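Local coordinates for loquacious, isoform B (Drosophila melanogaster, PDB 4X8W), which probably partners Dicer-1 as a double-stranded RNA-binding protein in small-RNA processing, its C-terminal dsRBD-like domain serving mainly protein-protein contacts, at residues E[18-23]-E[42-47]. Numbering follows the deposited sequence.
Sequences QFEVTY and STLPVG
Phe19 and Thr43 run side by side where strand 19-26 begins and strand 35-43 ends, forming an antiparallel non-hydrogen-bonded pair. With CG beside its own backbone N (chi1 -66°), Phe19 brings its ring alongside the Thr43 methyl, CE1 standing 3.8 Å from Thr43 CG2. A beta-branched residue can offer this methyl while OG1 takes the crowded position between N and carbonyl carbon. In the plane of the ring, at its edge, lies Ser42 O, 3.7 Å from Phe19 CD1. That oxygen also accepts Glu20 N, at 2.7 Å and nearly along the C=O axis. Ser42 N returns a longer bond to Glu20 O, 3.2 Å, making Glu20 and Ser42 the hydrogen-bonded pair. Beyond the ladder, Leu44 crosses the extended Glu20 chain at about a right angle, and its CD1 meets Gln18 CB at 3.7 Å. Gln18, with positive phi, closes helix 10-16 as the C-prime residue of a Schellman motif. The contact joins the first two strands of a dsRBD-like domain; Gly47 pairs with strands of the second and third subunits, consistent with exchange of parts between subunits. Main-chain bonds thus set the register, while side chains add van der Waals contact and Glu20 keeps its carboxylate on an exposed residue.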
loop_
_atom_site.group_PDB
_atom_site.type_symbol
_atom_site.label_atom_id
_atom_site.label_comp_id
_atom_site.label_asym_id
_atom_site.label_seq_id
_atom_site.Cartn_x
_atom_site.Cartn_y
_atom_site.Cartn_z
ATOM N N GLN E 18 9.882 -5.448 0.394
ATOM C CA GLN E 18 9.313 -4.137 0.058
ATOM C C GLN E 18 7.782 -4.110 0.125
ATOM O O GLN E 18 7.118 -3.565 -0.767
ATOM C CB GLN E 18 9.768 -3.709 -1.344
ATOM C CG GLN E 18 11.273 -3.706 -1.568
ATOM C CD GLN E 18 11.643 -3.144 -2.934
ATOM O OE1 GLN E 18 10.886 -3.288 -3.895
ATOM N NE2 GLN E 18 12.812 -2.513 -3.029
ATOM N N PHE E 19 7.223 -4.648 1.206
ATOM C CA PHE E 19 5.790 -4.526 1.436
ATOM C C PHE E 19 5.568 -3.691 2.677
ATOM O O PHE E 19 6.429 -3.642 3.563
ATOM C CB PHE E 19 5.140 -5.897 1.656
ATOM C CG PHE E 19 5.161 -6.796 0.457
ATOM C CD1 PHE E 19 4.254 -6.629 -0.580
ATOM C CD2 PHE E 19 6.068 -7.839 0.386
ATOM C CE1 PHE E 19 4.264 -7.482 -1.691
ATOM C CE2 PHE E 19 6.081 -8.695 -0.722
ATOM C CZ PHE E 19 5.180 -8.510 -1.760
ATOM N N GLU E 20 4.416 -3.035 2.741
ATOM C CA GLU E 20 4.012 -2.352 3.954
ATOM C C GLU E 20 2.921 -3.173 4.642
ATOM O O GLU E 20 2.036 -3.719 3.989
ATOM C CB GLU E 20 3.532 -0.943 3.643
ATOM C CG GLU E 20 4.659 0.058 3.626
ATOM C CD GLU E 20 4.279 1.369 2.986
ATOM O OE1 GLU E 20 3.193 1.454 2.376
ATOM O OE2 GLU E 20 5.080 2.317 3.099
ATOM N N VAL E 21 2.947 -3.174 5.967
ATOM C CA VAL E 21 2.030 -3.961 6.771
ATOM C C VAL E 21 1.087 -3.093 7.583
ATOM O O VAL E 21 1.522 -2.266 8.382
ATOM C CB VAL E 21 2.810 -4.863 7.740
ATOM C CG1 VAL E 21 1.862 -5.587 8.673
ATOM C CG2 VAL E 21 3.666 -5.838 6.969
ATOM N N THR E 22 -0.209 -3.294 7.409
ATOM C CA THR E 22 -1.173 -2.530 8.188
ATOM C C THR E 22 -2.085 -3.429 9.002
ATOM O O THR E 22 -2.801 -4.271 8.458
ATOM C CB THR E 22 -2.029 -1.633 7.303
ATOM O OG1 THR E 22 -1.177 -0.681 6.665
ATOM C CG2 THR E 22 -3.038 -0.877 8.142
ATOM N N TYR E 23 -2.077 -3.213 10.311
ATOM C CA TYR E 23 -2.948 -3.960 11.198
ATOM C C TYR E 23 -4.280 -3.234 11.353
ATOM O O TYR E 23 -4.319 -2.039 11.619
ATOM C CB TYR E 23 -2.277 -4.157 12.557
ATOM C CG TYR E 23 -1.069 -5.079 12.533
ATOM C CD1 TYR E 23 0.194 -4.626 12.148
ATOM C CD2 TYR E 23 -1.197 -6.415 12.892
ATOM C CE1 TYR E 23 1.301 -5.487 12.131
ATOM C CE2 TYR E 23 -0.111 -7.270 12.873
ATOM C CZ TYR E 23 1.128 -6.809 12.498
ATOM O OH TYR E 23 2.176 -7.692 12.506
ATOM N N SER E 42 0.450 -4.520 1.367
ATOM C CA SER E 42 0.451 -3.630 0.224
ATOM C C SER E 42 1.889 -3.348 -0.134
ATOM O O SER E 42 2.781 -3.474 0.702
ATOM C CB SER E 42 -0.301 -2.336 0.531
ATOM O OG SER E 42 0.312 -1.643 1.606
ATOM N N THR E 43 2.127 -3.041 -1.398
ATOM C CA THR E 43 3.423 -2.532 -1.825
ATOM C C THR E 43 3.705 -1.052 -1.557
ATOM O O THR E 43 2.803 -0.238 -1.310
ATOM C CB THR E 43 3.596 -2.757 -3.324
ATOM O OG1 THR E 43 2.381 -2.358 -3.963
ATOM C CG2 THR E 43 3.820 -4.219 -3.621
ATOM N N LEU E 44 4.987 -0.726 -1.670
ATOM C CA LEU E 44 5.481 0.637 -1.709
ATOM C C LEU E 44 4.774 1.354 -2.846
ATOM O O LEU E 44 4.570 0.759 -3.902
ATOM C CB LEU E 44 6.997 0.657 -1.910
ATOM C CG LEU E 44 7.810 0.403 -0.653
ATOM C CD1 LEU E 44 9.200 -0.040 -1.022
ATOM C CD2 LEU E 44 7.845 1.692 0.193
ATOM N N PRO E 45 4.356 2.608 -2.628
ATOM C CA PRO E 45 3.594 3.285 -3.687
ATOM C C PRO E 45 4.369 3.357 -5.003
ATOM O O PRO E 45 5.608 3.317 -5.008
ATOM C CB PRO E 45 3.385 4.696 -3.121
ATOM C CG PRO E 45 3.600 4.566 -1.631
ATOM C CD PRO E 45 4.602 3.469 -1.459
ATOM N N VAL E 46 3.652 3.412 -6.121
ATOM C CA VAL E 46 4.325 3.454 -7.414
ATOM C C VAL E 46 5.013 4.817 -7.529
ATOM O O VAL E 46 6.202 4.918 -7.853
ATOM C CB VAL E 46 3.342 3.142 -8.600
ATOM C CG1 VAL E 46 2.681 1.780 -8.400
ATOM C CG2 VAL E 46 2.272 4.203 -8.782
ATOM N N GLY E 47 4.229 5.853 -7.264
ATOM C CA GLY E 47 4.671 7.229 -7.249
ATOM C C GLY E 47 4.215 7.986 -6.025
ATOM O O GLY E 47 3.132 7.721 -5.476
#